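Local coordinates for hemolysin activator protein CdiB (Acinetobacter baumannii ACICU, PDB 6WIL) that probably secretes its partner CdiA toxin across the outer membrane, as a two-partner-secretion transporter (TpsB) of the Omp85 superfamily used in contact-dependent growth inhibition, at residues Asp420-Thr425 against Arg437-Gly442; Arg464-Glu469 against Arg514-Ser519; Tyr479-Ile484 against Ala498-Trp503; Thr536-Ile541 against Lys548-Gly553. All blocks are in the same frame, centred on the assembly; numbering follows the deposited sequence.

Contact 1. Residues Asp420-Thr425 against Arg437-Gly442; sequences DLRYTT and RLNWRG. With C8E ((hydroxyethyloxy)tri(ethyloxy)octane), chain D.
The indole of W440 meets D420 and L421 with its edge: the D420 carbonyl carbon and L421 N lie near the ring plane, while L421 CB approaches W440 CE3 obliquely at 3.8 Å. One indole face is met by G442 N, offset toward the rim, and C7 of the detergent C8E sits at an edge, 3.8 Å from W440 CH2. The guanidinium of R437 has N439 ND2 over the centre of one face, 3.6 Å above the plane, and R422 CD at its edge. R437 NH1 comes within 3.6 Å of R422 NH1, a like-charge approach probably offset by salt bridges from R422 to D27 and D377. R441 and D420 form a salt bridge with planes 69° apart, although the modelled place of D420 OD1 is doubtful. A chi1 of -162° sets L421 CG anti to the backbone N; from there CD2 lies 3.9 Å from L438 CD2. Paired backbone bonds join L421 with W440 and Y423 with L438, in strands 175° apart. The hairpin lies between strands 374-386 and 476-487 of the barrel; its charged face, holding R422 and R441, meets helix 8-27, whereas L421, Y423, L438 and W440 occupy the other face.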
# COMPACT_ATOMS: atom_id res chain seq x y z
N ASP A 420 6.74 4.20 -7.78
CA ASP A 420 6.27 4.98 -6.65
C ASP A 420 7.15 4.69 -5.45
O ASP A 420 7.62 3.56 -5.26
CB ASP A 420 4.82 4.66 -6.31
CG ASP A 420 3.85 5.37 -7.22
OD1 ASP A 420 3.79 6.61 -7.14
OD2 ASP A 420 3.18 4.69 -8.03
N LEU A 421 7.36 5.71 -4.64
CA LEU A 421 8.14 5.55 -3.42
C LEU A 421 7.64 6.55 -2.39
O LEU A 421 7.47 7.73 -2.70
CB LEU A 421 9.63 5.73 -3.68
CG LEU A 421 10.57 5.18 -2.60
CD1 LEU A 421 11.83 4.64 -3.25
CD2 LEU A 421 10.91 6.26 -1.58
N ARG A 422 7.42 6.07 -1.17
CA ARG A 422 7.03 6.94 -0.07
C ARG A 422 7.82 6.57 1.17
O ARG A 422 8.11 5.39 1.41
CB ARG A 422 5.52 6.85 0.22
CG ARG A 422 4.64 7.34 -0.92
CD ARG A 422 3.19 7.44 -0.49
NE ARG A 422 2.69 6.17 0.02
CZ ARG A 422 1.51 6.00 0.59
NH1 ARG A 422 0.69 7.04 0.74
NH2 ARG A 422 1.13 4.80 1.02
N TYR A 423 8.19 7.59 1.96
CA TYR A 423 8.95 7.38 3.18
C TYR A 423 8.43 8.32 4.26
O TYR A 423 8.23 9.51 4.00
CB TYR A 423 10.44 7.60 2.95
CG TYR A 423 11.30 7.40 4.18
CD1 TYR A 423 11.58 6.12 4.65
CD2 TYR A 423 11.83 8.48 4.87
CE1 TYR A 423 12.36 5.94 5.77
CE2 TYR A 423 12.61 8.30 5.99
CZ TYR A 423 12.88 7.03 6.44
OH TYR A 423 13.66 6.84 7.56
N THR A 424 8.24 7.79 5.46
CA THR A 424 7.75 8.54 6.61
C THR A 424 8.56 8.15 7.83
O THR A 424 8.83 6.97 8.05
CB THR A 424 6.25 8.27 6.85
OG1 THR A 424 5.47 9.00 5.91
CG2 THR A 424 5.84 8.68 8.26
N THR A 425 8.94 9.15 8.63
CA THR A 425 9.57 8.87 9.91
C THR A 425 9.33 10.04 10.85
O THR A 425 9.23 11.19 10.39
CB THR A 425 11.09 8.62 9.77
OG1 THR A 425 11.63 8.27 11.05
CG2 THR A 425 11.79 9.87 9.26
N ARG A 437 8.24 13.54 5.56
CA ARG A 437 7.49 12.80 4.55
C ARG A 437 8.08 13.06 3.17
O ARG A 437 8.26 14.22 2.78
CB ARG A 437 6.02 13.21 4.56
CG ARG A 437 5.19 12.53 3.50
CD ARG A 437 4.57 11.25 4.03
NE ARG A 437 3.75 10.59 3.02
CZ ARG A 437 2.54 10.99 2.66
NH1 ARG A 437 1.87 10.33 1.74
NH2 ARG A 437 2.01 12.08 3.21
N LEU A 438 8.35 11.98 2.43
CA LEU A 438 8.81 12.07 1.05
C LEU A 438 7.91 11.23 0.16
O LEU A 438 7.71 10.04 0.43
CB LEU A 438 10.27 11.62 0.91
CG LEU A 438 10.85 11.57 -0.51
CD1 LEU A 438 12.25 12.15 -0.54
CD2 LEU A 438 10.85 10.15 -1.06
N ASN A 439 7.39 11.84 -0.90
CA ASN A 439 6.60 11.16 -1.92
C ASN A 439 7.33 11.27 -3.25
O ASN A 439 7.70 12.37 -3.67
CB ASN A 439 5.20 11.76 -2.05
CG ASN A 439 4.41 11.67 -0.77
OD1 ASN A 439 4.51 10.68 -0.03
ND2 ASN A 439 3.62 12.69 -0.48
N TRP A 440 7.53 10.14 -3.92
CA TRP A 440 8.21 10.10 -5.21
C TRP A 440 7.42 9.25 -6.18
O TRP A 440 7.03 8.12 -5.86
CB TRP A 440 9.63 9.55 -5.07
CG TRP A 440 10.33 9.43 -6.39
CD1 TRP A 440 11.09 10.39 -7.00
CD2 TRP A 440 10.35 8.29 -7.26
NE1 TRP A 440 11.58 9.91 -8.20
CE2 TRP A 440 11.14 8.63 -8.38
CE3 TRP A 440 9.77 7.02 -7.20
CZ2 TRP A 440 11.36 7.74 -9.43
CZ3 TRP A 440 10.00 6.14 -8.24
CH2 TRP A 440 10.78 6.51 -9.34
N ARG A 441 7.20 9.78 -7.38
CA ARG A 441 6.53 9.06 -8.46
C ARG A 441 7.30 9.29 -9.75
O ARG A 441 7.75 10.41 -10.01
CB ARG A 441 5.08 9.52 -8.61
CG ARG A 441 4.37 8.96 -9.83
CD ARG A 441 2.87 8.88 -9.60
NE ARG A 441 2.54 8.03 -8.47
CZ ARG A 441 1.30 7.72 -8.11
NH1 ARG A 441 1.08 6.94 -7.06
NH2 ARG A 441 0.27 8.19 -8.80
N GLY A 442 7.45 8.24 -10.54
CA GLY A 442 8.24 8.33 -11.76
C GLY A 442 7.60 7.53 -12.87
O GLY A 442 6.94 6.51 -12.65
C1 C8E D . 12.56 -0.12 -14.37
C2 C8E D . 11.80 1.20 -14.54
C3 C8E D . 11.00 1.52 -13.28
C4 C8E D . 10.30 2.86 -13.45
C5 C8E D . 11.33 3.98 -13.43
C6 C8E D . 10.65 5.29 -13.80
C7 C8E D . 11.35 6.45 -13.10
C8 C8E D . 12.41 7.05 -14.02
O9 C8E D . 12.09 8.39 -14.25
C10 C8E D . 12.97 9.06 -15.11
C11 C8E D . 12.37 10.41 -15.49
O12 C8E D . 13.34 11.41 -15.36
C13 C8E D . 12.97 12.65 -15.92
C14 C8E D . 14.11 13.65 -15.75
O15 C8E D . 14.91 13.30 -14.66
C16 C8E D . 15.91 14.23 -14.36
C17 C8E D . 16.38 14.06 -12.91
O18 C8E D . 17.04 12.83 -12.76
C19 C8E D . 17.77 12.72 -11.57
C20 C8E D . 17.27 11.54 -10.75
O21 C8E D . 17.33 10.36 -11.51

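Contact 2. Residues Arg464-Glu469 against Arg514-Ser519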
# COMPACT_ATOMS: atom_id res chain seq x y z
N ARG A 464 3.75 21.18 -5.61
CA ARG A 464 2.98 22.18 -4.88
C ARG A 464 3.62 23.56 -4.99
O ARG A 464 4.81 23.71 -5.27
CB ARG A 464 2.82 21.78 -3.41
CG ARG A 464 1.70 20.78 -3.17
CD ARG A 464 1.76 20.22 -1.77
NE ARG A 464 2.95 19.39 -1.58
CZ ARG A 464 3.29 18.81 -0.44
NH1 ARG A 464 4.38 18.07 -0.38
NH2 ARG A 464 2.53 18.96 0.64
N GLY A 465 2.80 24.59 -4.75
CA GLY A 465 3.21 25.96 -4.96
C GLY A 465 2.89 26.50 -6.34
O GLY A 465 3.16 27.68 -6.60
N PHE A 466 2.34 25.69 -7.22
CA PHE A 466 1.96 26.10 -8.57
C PHE A 466 0.46 25.90 -8.76
O PHE A 466 -0.11 24.92 -8.25
CB PHE A 466 2.74 25.32 -9.63
CG PHE A 466 4.18 25.74 -9.75
CD1 PHE A 466 4.53 26.83 -10.54
CD2 PHE A 466 5.18 25.06 -9.08
CE1 PHE A 466 5.85 27.22 -10.66
CE2 PHE A 466 6.50 25.45 -9.19
CZ PHE A 466 6.84 26.53 -9.98
N ASP A 467 -0.17 26.83 -9.48
CA ASP A 467 -1.62 26.84 -9.60
C ASP A 467 -2.12 25.71 -10.50
O ASP A 467 -3.25 25.23 -10.34
CB ASP A 467 -2.11 28.19 -10.13
CG ASP A 467 -1.33 28.66 -11.34
OD1 ASP A 467 -1.15 27.87 -12.30
OD2 ASP A 467 -0.89 29.84 -11.32
N GLY A 468 -1.29 25.30 -11.46
CA GLY A 468 -1.70 24.29 -12.42
C GLY A 468 -2.43 24.77 -13.65
O GLY A 468 -2.97 23.93 -14.39
N GLU A 469 -2.47 26.08 -13.90
CA GLU A 469 -3.05 26.53 -15.16
C GLU A 469 -2.17 26.14 -16.34
O GLU A 469 -2.67 25.89 -17.44
CB GLU A 469 -3.26 28.04 -15.16
CG GLU A 469 -1.99 28.86 -15.24
CD GLU A 469 -2.27 30.33 -15.12
OE1 GLU A 469 -2.74 30.91 -16.12
OE2 GLU A 469 -2.05 30.89 -14.03
N ARG A 514 12.09 22.06 -18.29
CA ARG A 514 12.04 20.69 -17.79
C ARG A 514 12.04 20.60 -16.27
O ARG A 514 12.11 19.48 -15.74
CB ARG A 514 13.21 19.89 -18.35
CG ARG A 514 13.54 20.19 -19.81
CD ARG A 514 14.71 19.35 -20.30
NE ARG A 514 15.92 19.58 -19.51
CZ ARG A 514 17.10 19.03 -19.78
NH1 ARG A 514 18.14 19.29 -19.00
NH2 ARG A 514 17.24 18.21 -20.81
N TYR A 515 11.96 21.72 -15.56
CA TYR A 515 12.15 21.70 -14.12
C TYR A 515 11.21 22.66 -13.42
O TYR A 515 10.98 23.78 -13.89
CB TYR A 515 13.60 22.05 -13.75
CG TYR A 515 13.89 21.93 -12.28
CD1 TYR A 515 14.13 20.70 -11.70
CD2 TYR A 515 13.93 23.06 -11.47
CE1 TYR A 515 14.40 20.58 -10.35
CE2 TYR A 515 14.20 22.95 -10.11
CZ TYR A 515 14.43 21.71 -9.56
OH TYR A 515 14.70 21.58 -8.21
N LEU A 516 10.67 22.22 -12.28
CA LEU A 516 9.83 23.05 -11.43
C LEU A 516 10.28 22.89 -9.98
O LEU A 516 10.65 21.79 -9.55
CB LEU A 516 8.35 22.67 -11.55
CG LEU A 516 7.61 23.12 -12.80
CD1 LEU A 516 6.18 22.61 -12.81
CD2 LEU A 516 7.64 24.64 -12.93
N LEU A 517 10.25 24.00 -9.24
CA LEU A 517 10.56 23.99 -7.82
C LEU A 517 9.56 24.90 -7.12
O LEU A 517 9.54 26.11 -7.37
CB LEU A 517 11.99 24.47 -7.55
CG LEU A 517 12.36 24.65 -6.07
CD1 LEU A 517 12.58 23.31 -5.39
CD2 LEU A 517 13.58 25.54 -5.91
N GLY A 518 8.73 24.31 -6.26
CA GLY A 518 7.77 25.08 -5.50
C GLY A 518 7.91 24.85 -4.01
O GLY A 518 8.54 23.87 -3.59
N SER A 519 7.35 25.74 -3.20
CA SER A 519 7.40 25.60 -1.76
C SER A 519 6.05 25.97 -1.17
O SER A 519 5.32 26.81 -1.72
CB SER A 519 8.50 26.48 -1.14
OG SER A 519 8.73 26.12 0.21
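R464, G465 and F466 belong to a V-R-G-F sequence in the long loop between strands 432-444 and 476-487, which corresponds to loop 6 of Omp85 transporters, and they pack against L516-S519 of the barrel wall. No hydrogen bond crosses the contact. The backbones instead meet where two glycines face each other: R464 O points at G518 CA, 3.3 Å away, in a CA-H...O contact with an angle of 146° at the hydrogen. G465 has a positive phi, and its CA lies 4.0 Å from S519 O.

F466 supplies the apolar part. Its CG is anti to the carbonyl carbon (chi1 -74°), and the ring reaches the strand with its CE2-CZ end. L516 CD2 stands over one face, 4.0 Å from the ring centroid and 28° off the normal, a CH-pi contact whose closest approach is 3.6 Å to F466 CZ. F466 CE2 is also 3.6 Å from L517 O, an oblique approach, and G518 N lies at the ring edge. Beyond F466 the loop turns away through an Asx turn, in which D467 OD1 accepts from E469 N at 2.7 Å. The R464 guanidinium leaves the contact for salt bridges to D500 and E483. An arginine bound to acidic residues of the inner barrel wall, followed by glycine and an aromatic, is characteristic of the VRGF/Y motif of loop 6 in the Omp85 superfamily.

Contact 3. Residues Tyr479-Ile484 against Ala498-Trp503. With C8E ((hydroxyethyloxy)tri(ethyloxy)octane), chain D.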
# COMPACT_ATOMS: atom_id res chain seq x y z
N TYR A 479 8.50 13.30 -10.01
CA TYR A 479 8.50 14.36 -9.01
C TYR A 479 8.84 13.78 -7.65
O TYR A 479 8.62 12.60 -7.38
CB TYR A 479 7.15 15.12 -8.95
CG TYR A 479 5.93 14.32 -8.54
CD1 TYR A 479 5.75 13.88 -7.23
CD2 TYR A 479 4.92 14.05 -9.46
CE1 TYR A 479 4.62 13.17 -6.86
CE2 TYR A 479 3.79 13.34 -9.10
CZ TYR A 479 3.64 12.91 -7.80
OH TYR A 479 2.52 12.20 -7.44
N VAL A 480 9.40 14.64 -6.80
CA VAL A 480 9.66 14.29 -5.41
C VAL A 480 9.09 15.39 -4.54
O VAL A 480 9.49 16.56 -4.65
CB VAL A 480 11.16 14.06 -5.13
CG1 VAL A 480 12.00 15.18 -5.71
CG2 VAL A 480 11.39 13.93 -3.63
N GLN A 481 8.13 15.03 -3.70
CA GLN A 481 7.55 15.94 -2.72
C GLN A 481 8.18 15.68 -1.36
O GLN A 481 8.32 14.53 -0.95
CB GLN A 481 6.03 15.75 -2.64
CG GLN A 481 5.31 16.00 -3.95
CD GLN A 481 3.89 15.47 -3.94
OE1 GLN A 481 3.60 14.44 -3.32
NE2 GLN A 481 2.99 16.17 -4.63
N GLN A 482 8.58 16.75 -0.68
CA GLN A 482 9.17 16.64 0.64
C GLN A 482 8.45 17.58 1.60
O GLN A 482 8.07 18.69 1.22
CB GLN A 482 10.67 16.94 0.62
CG GLN A 482 11.50 15.82 0.03
CD GLN A 482 12.98 16.08 0.12
OE1 GLN A 482 13.69 15.48 0.93
NE2 GLN A 482 13.47 17.00 -0.71
N GLU A 483 8.29 17.13 2.84
CA GLU A 483 7.46 17.85 3.79
C GLU A 483 7.89 17.49 5.20
O GLU A 483 8.20 16.34 5.49
CB GLU A 483 5.98 17.52 3.58
CG GLU A 483 5.04 18.04 4.65
CD GLU A 483 3.62 17.54 4.46
OE1 GLU A 483 3.04 17.82 3.39
OE2 GLU A 483 3.11 16.84 5.36
N ILE A 484 7.90 18.50 6.07
CA ILE A 484 8.15 18.33 7.50
C ILE A 484 6.99 18.96 8.25
O ILE A 484 6.65 20.12 8.01
CB ILE A 484 9.48 18.97 7.94
CG1 ILE A 484 10.65 18.28 7.24
CG2 ILE A 484 9.62 18.90 9.45
CD1 ILE A 484 11.88 19.14 7.20
N ALA A 498 6.68 22.51 2.98
CA ALA A 498 6.92 21.53 1.93
C ALA A 498 7.74 22.13 0.81
O ALA A 498 7.62 23.32 0.49
CB ALA A 498 5.60 20.97 1.38
N VAL A 499 8.58 21.29 0.21
CA VAL A 499 9.39 21.64 -0.96
C VAL A 499 9.26 20.51 -1.97
O VAL A 499 9.65 19.37 -1.67
CB VAL A 499 10.86 21.89 -0.60
CG1 VAL A 499 11.66 22.20 -1.86
CG2 VAL A 499 10.99 23.01 0.42
N ASP A 500 8.74 20.82 -3.15
CA ASP A 500 8.50 19.84 -4.20
C ASP A 500 9.33 20.16 -5.43
O ASP A 500 9.77 21.30 -5.63
CB ASP A 500 7.01 19.78 -4.58
CG ASP A 500 6.12 19.37 -3.43
OD1 ASP A 500 6.64 19.08 -2.33
OD2 ASP A 500 4.89 19.32 -3.63
N GLN A 501 9.54 19.14 -6.26
CA GLN A 501 10.36 19.25 -7.47
C GLN A 501 9.81 18.32 -8.54
O GLN A 501 9.48 17.17 -8.25
CB GLN A 501 11.82 18.89 -7.20
CG GLN A 501 12.57 19.86 -6.31
CD GLN A 501 13.97 19.38 -5.98
OE1 GLN A 501 14.92 19.64 -6.73
NE2 GLN A 501 14.11 18.66 -4.88
N GLY A 502 9.73 18.82 -9.77
CA GLY A 502 9.31 18.01 -10.89
C GLY A 502 10.30 18.06 -12.03
O GLY A 502 11.02 19.05 -12.21
N TRP A 503 10.34 16.97 -12.80
CA TRP A 503 11.23 16.84 -13.95
C TRP A 503 10.46 16.20 -15.10
O TRP A 503 9.77 15.20 -14.89
CB TRP A 503 12.46 15.99 -13.63
CG TRP A 503 13.45 16.62 -12.72
CD1 TRP A 503 14.45 17.48 -13.07
CD2 TRP A 503 13.57 16.42 -11.31
NE1 TRP A 503 15.18 17.83 -11.96
CE2 TRP A 503 14.66 17.19 -10.87
CE3 TRP A 503 12.86 15.66 -10.37
CZ2 TRP A 503 15.06 17.24 -9.53
CZ3 TRP A 503 13.26 15.70 -9.05
CH2 TRP A 503 14.34 16.48 -8.64
C1 C8E D . 12.56 -0.12 -14.37
C2 C8E D . 11.80 1.20 -14.54
C3 C8E D . 11.00 1.52 -13.28
C4 C8E D . 10.30 2.86 -13.45
C5 C8E D . 11.33 3.98 -13.43
C6 C8E D . 10.65 5.29 -13.80
C7 C8E D . 11.35 6.45 -13.10
C8 C8E D . 12.41 7.05 -14.02
O9 C8E D . 12.09 8.39 -14.25
C10 C8E D . 12.97 9.06 -15.11
C11 C8E D . 12.37 10.41 -15.49
O12 C8E D . 13.34 11.41 -15.36
C13 C8E D . 12.97 12.65 -15.92
C14 C8E D . 14.11 13.65 -15.75
O15 C8E D . 14.91 13.30 -14.66
C16 C8E D . 15.91 14.23 -14.36
C17 C8E D . 16.38 14.06 -12.91
O18 C8E D . 17.04 12.83 -12.76
C19 C8E D . 17.77 12.72 -11.57
C20 C8E D . 17.27 11.54 -10.75
O21 C8E D . 17.33 10.36 -11.51
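Y479-I484 and A498-W503 run antiparallel at 173°, with axes 4.7 Å apart, as adjacent strands of a beta hairpin in the transmembrane barrel. V480 with Q501 and Q482 with V499 are hydrogen-bonded pairs; Q481 with D500 lies between them, and Y479 with G502 and E483 with A498 beyond them, all three non-hydrogen-bonded pairs. The bonds differ in shape: V480 N reaches Q501 O in the carbonyl plane at 2.9 Å, whereas Q482 N stands above the V499 carbonyl plane, 39° out of it.

On the face holding Q481 and D500, the carboxylate crosses the glutamine's aliphatic part rather than pairing with its amide. D500 CG is anti to the carbonyl carbon (chi1 -62°), and from it OD1 lies 3.3 Å from Q481 CA while OD2 lies 3.4 Å from Q481 CG. D500 OD1 also takes a weak bond from Q482 N at 3.5 Å. The buried acids D500 and E483 have charged partners beyond the strands: R464 serves both, and R524 also pairs with E483. E483 CB and A498 CB touch on this same face.

The other face carries V480, Q482, V499 and Q501. V480 and W503 lie side by side, with V480 CG1 at the indole edge, 3.6 Å from CZ3. One face of that indole receives the detergent: C8E C17 sits 3.8 Å above the ring plane, offset toward the rim.

Contact 4. Residues Thr536-Ile541 against Lys548-Gly553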
# COMPACT_ATOMS: atom_id res chain seq x y z
N THR A 536 -0.40 28.35 2.03
CA THR A 536 -0.02 29.36 1.06
C THR A 536 1.35 28.99 0.50
O THR A 536 2.24 28.58 1.25
CB THR A 536 -0.00 30.76 1.67
OG1 THR A 536 0.67 31.66 0.79
CG2 THR A 536 0.70 30.75 3.02
N GLY A 537 1.50 29.11 -0.82
CA GLY A 537 2.71 28.68 -1.48
C GLY A 537 3.10 29.62 -2.61
O GLY A 537 2.40 30.58 -2.91
N ARG A 538 4.24 29.31 -3.22
CA ARG A 538 4.73 30.07 -4.36
C ARG A 538 5.68 29.20 -5.16
O ARG A 538 6.28 28.26 -4.63
CB ARG A 538 5.44 31.36 -3.91
CG ARG A 538 6.87 31.15 -3.42
CD ARG A 538 7.54 32.46 -3.08
NE ARG A 538 7.18 33.52 -4.02
CZ ARG A 538 7.75 33.70 -5.21
NH1 ARG A 538 7.35 34.70 -5.99
NH2 ARG A 538 8.71 32.88 -5.62
N GLY A 539 5.79 29.51 -6.45
CA GLY A 539 6.77 28.84 -7.30
C GLY A 539 8.13 29.50 -7.16
O GLY A 539 8.25 30.72 -7.25
N LEU A 540 9.16 28.68 -6.94
CA LEU A 540 10.51 29.19 -6.73
C LEU A 540 11.31 29.24 -8.03
O LEU A 540 11.83 30.30 -8.40
CB LEU A 540 11.23 28.35 -5.68
CG LEU A 540 10.60 28.38 -4.29
CD1 LEU A 540 11.42 27.57 -3.31
CD2 LEU A 540 10.43 29.81 -3.81
N ILE A 541 11.42 28.11 -8.72
CA ILE A 541 12.13 28.04 -10.00
C ILE A 541 11.17 27.48 -11.04
O ILE A 541 10.56 26.43 -10.84
CB ILE A 541 13.40 27.17 -9.90
CG1 ILE A 541 14.46 27.89 -9.08
CG2 ILE A 541 13.92 26.84 -11.30
CD1 ILE A 541 14.76 29.30 -9.57
N LYS A 548 5.07 31.65 -11.61
CA LYS A 548 5.68 31.72 -10.27
C LYS A 548 4.91 32.69 -9.37
O LYS A 548 5.50 33.46 -8.61
CB LYS A 548 7.16 32.10 -10.33
CG LYS A 548 8.07 30.94 -10.72
CD LYS A 548 9.55 31.32 -10.61
CE LYS A 548 9.89 32.46 -11.54
NZ LYS A 548 9.35 32.21 -12.91
N ASP A 549 3.59 32.63 -9.45
CA ASP A 549 2.73 33.51 -8.66
C ASP A 549 2.49 32.90 -7.28
O ASP A 549 2.94 31.79 -6.97
CB ASP A 549 1.41 33.74 -9.41
CG ASP A 549 0.84 35.13 -9.17
OD1 ASP A 549 1.61 36.11 -9.25
OD2 ASP A 549 -0.38 35.23 -8.92
N TRP A 550 1.78 33.63 -6.43
CA TRP A 550 1.40 33.13 -5.11
C TRP A 550 0.10 32.35 -5.21
O TRP A 550 -0.84 32.77 -5.90
CB TRP A 550 1.25 34.28 -4.11
CG TRP A 550 2.55 34.85 -3.65
CD1 TRP A 550 3.28 35.83 -4.26
CD2 TRP A 550 3.27 34.50 -2.46
NE1 TRP A 550 4.41 36.09 -3.54
CE2 TRP A 550 4.43 35.29 -2.43
CE3 TRP A 550 3.04 33.58 -1.43
CZ2 TRP A 550 5.37 35.20 -1.40
CZ3 TRP A 550 3.97 33.49 -0.41
CH2 TRP A 550 5.12 34.29 -0.40
N VAL A 551 0.05 31.22 -4.52
CA VAL A 551 -1.13 30.36 -4.54
C VAL A 551 -1.58 30.09 -3.11
O VAL A 551 -0.78 30.11 -2.17
CB VAL A 551 -0.86 29.02 -5.27
CG1 VAL A 551 -0.57 29.28 -6.74
CG2 VAL A 551 0.28 28.27 -4.62
N THR A 552 -2.88 29.85 -2.95
CA THR A 552 -3.46 29.50 -1.67
C THR A 552 -4.33 28.26 -1.83
O THR A 552 -4.79 27.94 -2.93
CB THR A 552 -4.29 30.65 -1.08
OG1 THR A 552 -4.98 31.34 -2.13
CG2 THR A 552 -3.39 31.63 -0.34
N GLY A 553 -4.55 27.56 -0.73
CA GLY A 553 -5.42 26.41 -0.73
C GLY A 553 -6.09 26.19 0.61
O GLY A 553 -5.43 26.23 1.66
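G537 N donates to V551 O at 2.8 Å with a nearly straight N-H...O angle of 170°, and V551 N returns a bond to G537 O. V551 O also takes a CA-H...O contact from T536 CA. This hydrogen-bonded pair joins the last two strands of the barrel, 530-541 and 550-559, which run antiparallel.

R538 lies over the indole of W550. Its CB is 4.1 Å from the centroid of the six-membered ring and 12° off the normal, a CH-pi contact; farther out, R538 NE stands 3.4 Å above the ring plane, offset toward the rim. Guanidinium and indole are turned 73° apart, which rules out a parallel stack. T536 OG1 meets the edge of the same indole at CE3, 3.8 Å away.

Toward the turn, K548 brings its methylenes against backbone carbonyl oxygens: CG is 3.5 Å from G539 O and CD 3.3 Å from L540 O. L540 and I541 both face L517 on the neighbouring strand, a classic beta bulge. Strand 550-559 in turn bonds to the first barrel strand, T552 backbone to G227. Between the two segments one reciprocal pair of backbone bonds forms, while R538 and L540 bond on to S519 and L517. No salt bridge or side-chain hydrogen bond is found across the segments, so the side chains of R538, K548 and W550 meet the opposite strand through ring-face and methylene-to-carbonyl contacts instead.

How the contacts relate
Contacts 1, 3 and 4 are hairpins of one closed antiparallel barrel, and contact 2 sets the inward loop against its wall. Contacts 1 and 3, with centres 9 Å apart, are adjacent in the sheet: N439 O and Q481 N are 2.7 Å apart, and both contacts touch the same C8E through W440 and W503. Contact 3 is nested within the chain loop that contact 2 closes; R464 NE lies 2.8 Å from D500 OD2 in the salt bridge joining them. Contact 2 continues into contact 4 (centres 7 Å apart), where F466 CZ packs 3.5 Å from G539 CA. Contacts 1 and 4 do not touch, their nearest atoms being about 15 Å apart.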